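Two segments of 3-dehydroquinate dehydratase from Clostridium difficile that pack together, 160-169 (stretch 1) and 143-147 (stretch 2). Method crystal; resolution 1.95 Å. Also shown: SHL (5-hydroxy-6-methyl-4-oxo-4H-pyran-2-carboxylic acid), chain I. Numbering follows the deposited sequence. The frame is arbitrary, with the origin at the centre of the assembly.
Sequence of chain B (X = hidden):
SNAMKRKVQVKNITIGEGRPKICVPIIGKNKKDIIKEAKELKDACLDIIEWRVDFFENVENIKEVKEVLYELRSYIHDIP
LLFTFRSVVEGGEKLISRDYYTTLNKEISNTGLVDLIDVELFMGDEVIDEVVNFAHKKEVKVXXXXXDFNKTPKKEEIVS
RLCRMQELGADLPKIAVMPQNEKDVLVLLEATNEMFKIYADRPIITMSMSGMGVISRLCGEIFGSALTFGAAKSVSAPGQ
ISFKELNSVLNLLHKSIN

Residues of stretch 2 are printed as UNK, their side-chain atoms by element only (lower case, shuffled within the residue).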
# COMPACT_ATOMS: atom_id res chain seq x y z
N SER B 160 20.91 -12.05 -0.89
CA SER B 160 22.21 -12.54 -0.40
C SER B 160 22.52 -11.98 1.00
O SER B 160 23.05 -12.69 1.85
CB SER B 160 23.38 -12.27 -1.41
OG SER B 160 23.76 -10.89 -1.46
N ARG B 161 22.18 -10.72 1.23
CA ARG B 161 22.41 -10.12 2.53
C ARG B 161 21.49 -10.72 3.59
O ARG B 161 21.91 -11.03 4.68
CB ARG B 161 22.26 -8.61 2.48
CG ARG B 161 23.31 -7.98 1.62
CD ARG B 161 23.32 -6.50 1.74
NE ARG B 161 24.11 -5.94 0.66
CZ ARG B 161 24.18 -4.66 0.36
NH1 ARG B 161 23.54 -3.76 1.09
NH2 ARG B 161 24.92 -4.27 -0.66
N LEU B 162 20.22 -10.89 3.24
CA LEU B 162 19.25 -11.48 4.18
C LEU B 162 19.66 -12.93 4.52
O LEU B 162 19.56 -13.35 5.68
CB LEU B 162 17.83 -11.43 3.60
CG LEU B 162 17.23 -10.02 3.44
CD1 LEU B 162 15.93 -10.06 2.61
CD2 LEU B 162 17.02 -9.35 4.81
N CYS B 163 20.13 -13.69 3.52
CA CYS B 163 20.63 -15.05 3.77
C CYS B 163 21.86 -15.02 4.69
O CYS B 163 21.99 -15.86 5.59
CB CYS B 163 20.97 -15.76 2.46
SG CYS B 163 19.54 -16.22 1.50
N ARG B 164 22.75 -14.05 4.49
CA ARG B 164 23.93 -13.95 5.34
C ARG B 164 23.52 -13.68 6.81
O ARG B 164 24.12 -14.23 7.77
CB ARG B 164 24.90 -12.88 4.83
CG ARG B 164 26.21 -12.77 5.61
CD ARG B 164 26.98 -14.10 5.65
NE ARG B 164 28.12 -14.03 6.55
CZ ARG B 164 28.69 -15.09 7.13
NH1 ARG B 164 29.72 -14.91 7.95
NH2 ARG B 164 28.22 -16.32 6.92
N MET B 165 22.49 -12.85 6.98
CA MET B 165 21.97 -12.53 8.31
C MET B 165 21.42 -13.79 8.98
O MET B 165 21.61 -13.98 10.18
CB MET B 165 20.91 -11.45 8.22
CG MET B 165 21.46 -10.09 7.81
SD MET B 165 20.11 -9.04 7.35
CE MET B 165 20.90 -7.48 7.06
N GLN B 166 20.76 -14.65 8.21
CA GLN B 166 20.31 -15.93 8.77
C GLN B 166 21.51 -16.78 9.19
O GLN B 166 21.52 -17.37 10.29
CB GLN B 166 19.47 -16.73 7.78
CG GLN B 166 18.10 -16.17 7.55
CD GLN B 166 17.20 -17.12 6.76
OE1 GLN B 166 15.99 -17.14 6.94
NE2 GLN B 166 17.81 -17.93 5.89
N GLU B 167 22.53 -16.84 8.33
CA GLU B 167 23.73 -17.63 8.62
C GLU B 167 24.44 -17.14 9.88
O GLU B 167 25.03 -17.94 10.61
CB GLU B 167 24.70 -17.62 7.42
CG GLU B 167 24.16 -18.32 6.18
CD GLU B 167 25.03 -18.09 4.93
OE1 GLU B 167 26.11 -17.46 5.06
OE2 GLU B 167 24.61 -18.52 3.83
N LEU B 168 24.37 -15.84 10.14
CA LEU B 168 24.98 -15.25 11.32
C LEU B 168 24.13 -15.41 12.59
O LEU B 168 24.51 -14.98 13.67
CB LEU B 168 25.32 -13.78 11.07
CG LEU B 168 26.52 -13.55 10.15
CD1 LEU B 168 26.59 -12.08 9.69
CD2 LEU B 168 27.83 -13.98 10.82
N GLY B 169 22.98 -16.05 12.46
CA GLY B 169 22.12 -16.30 13.62
C GLY B 169 21.11 -15.22 13.94
O GLY B 169 20.56 -15.22 15.05
N UNK B 143 18.02 -8.77 15.92
CA UNK B 143 17.79 -8.25 14.59
C UNK B 143 19.20 -7.93 14.08
O UNK B 143 19.97 -7.28 14.79
c UNK B 143 16.99 -6.91 14.62
c UNK B 143 17.08 -6.19 13.28
c UNK B 143 15.52 -7.16 14.94
c UNK B 143 14.71 -5.87 15.09
N UNK B 144 19.58 -8.45 12.91
CA UNK B 144 20.83 -8.04 12.28
C UNK B 144 20.36 -7.14 11.15
O UNK B 144 19.55 -7.55 10.33
c UNK B 144 22.92 -8.66 11.03
c UNK B 144 23.01 -11.30 12.59
c UNK B 144 21.69 -9.20 11.78
c UNK B 144 22.09 -10.09 12.96
N UNK B 145 20.83 -5.91 11.12
CA UNK B 145 20.35 -4.96 10.14
C UNK B 145 21.40 -4.46 9.17
O UNK B 145 22.60 -4.50 9.45
c UNK B 145 19.72 -3.75 10.86
o UNK B 145 20.71 -3.02 11.58
N UNK B 146 20.92 -3.98 8.03
CA UNK B 146 21.76 -3.36 7.01
C UNK B 146 20.95 -2.27 6.31
O UNK B 146 19.74 -2.42 6.08
c UNK B 146 22.24 -4.40 6.01
o UNK B 146 22.81 -3.92 3.73
n UNK B 146 24.23 -3.19 5.30
c UNK B 146 23.13 -3.82 4.91
N UNK B 147 21.62 -1.17 5.99
CA UNK B 147 20.98 -0.03 5.34
C UNK B 147 21.76 0.47 4.13
O UNK B 147 22.99 0.40 4.09
c UNK B 147 20.90 1.13 6.32
c UNK B 147 18.99 1.02 8.06
n UNK B 147 20.89 0.08 8.60
n UNK B 147 18.90 0.47 9.31
c UNK B 147 20.24 0.77 7.60
c UNK B 147 20.06 -0.10 9.61
OAD SHL I . 11.23 3.41 9.73
CAH SHL I . 12.31 3.75 9.17
OAA SHL I . 12.35 4.74 8.40
CAK SHL I . 13.50 2.97 9.44
OAG SHL I . 13.39 1.84 10.32
CAF SHL I . 14.57 1.19 10.74
CAL SHL I . 14.46 0.22 11.68
CAJ SHL I . 15.74 1.66 10.26
OAC SHL I . 16.88 1.09 10.66
CAI SHL I . 15.79 2.69 9.37
CAE SHL I . 14.69 3.34 8.96
OAB SHL I . 16.96 3.09 8.89

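Position 143 carries four side-chain carbons, forked at the first, with one arm two carbons long. That beta-branched pattern is isoleucine. Ile143 makes no contact with the helix of stretch 1; its side chain is buried elsewhere in the structure, where an apolar residue is at home, and beta-branching suits the extended backbone of a strand.

Position 144 shows the same outline of four forked carbons. Here CA-to-CB points toward the helix, and carbons of this side chain touch Met165 and Leu168. The residue is again isoleucine. Ile144 CG2 lies 3.8 Å from Met165 CG, and CD1, at the tip of the long arm, lies 3.7 Å from Leu168 CB. The fork thus lets one side chain pack against Met165 on the helix and Leu168 just after it.

At position 145 there is one carbon followed by one oxygen. CA-to-CB points away from the helix, and what stretch 1 touches is backbone: Met165 CE lies 3.7 Å from the carbonyl C of 145. A single hydroxyl on CB means serine. The buried OG of Ser145 is hydrogen-bonded elsewhere in the structure, so its polarity is satisfied.

Position 146 has two carbons, the second bearing one oxygen and one nitrogen, a short carboxamide. Its CA-to-CB bond points toward the helix; its CB is 3.5 Å from Met165 CE, and its oxygen faces the guanidinium of Arg161. This is asparagine, whose amide oxygen gives the arginine an acceptor in a buried spot. Arg161 NH1 donates a hydrogen bond to Asn146 OD1 at 2.7 Å, the acceptor lying near the guanidinium plane, where N-H groups point.

Position 147 holds one carbon and then a five-membered ring of three carbons and two nitrogens. Its CA-to-CB bond points away from the helix, and the side chain makes no contact with stretch 1. The ring is that of histidine. His147 NE2 lies 2.5 Å from SHL OAC in a hydrogen bond, a role suited to an imidazole nitrogen, which can donate or accept.

The contact follows from strand alternation: 144 and 146 face the helix, while 145 and 147 turn away. Helix and strand run nearly antiparallel, at 154°, their axes 9.1 Å apart at closest approach. Arg161, Met165 and Leu168, spaced four and three residues apart, point toward the strand. Met165, long and unbranched, reaches along it, its SD 3.4 Å from Ile144 O. Apolar packing around Ile144 is thus joined to one polar link at Asn146, and together the two stretches bury 311 Å².

Stretch 2 143-147: IISNH
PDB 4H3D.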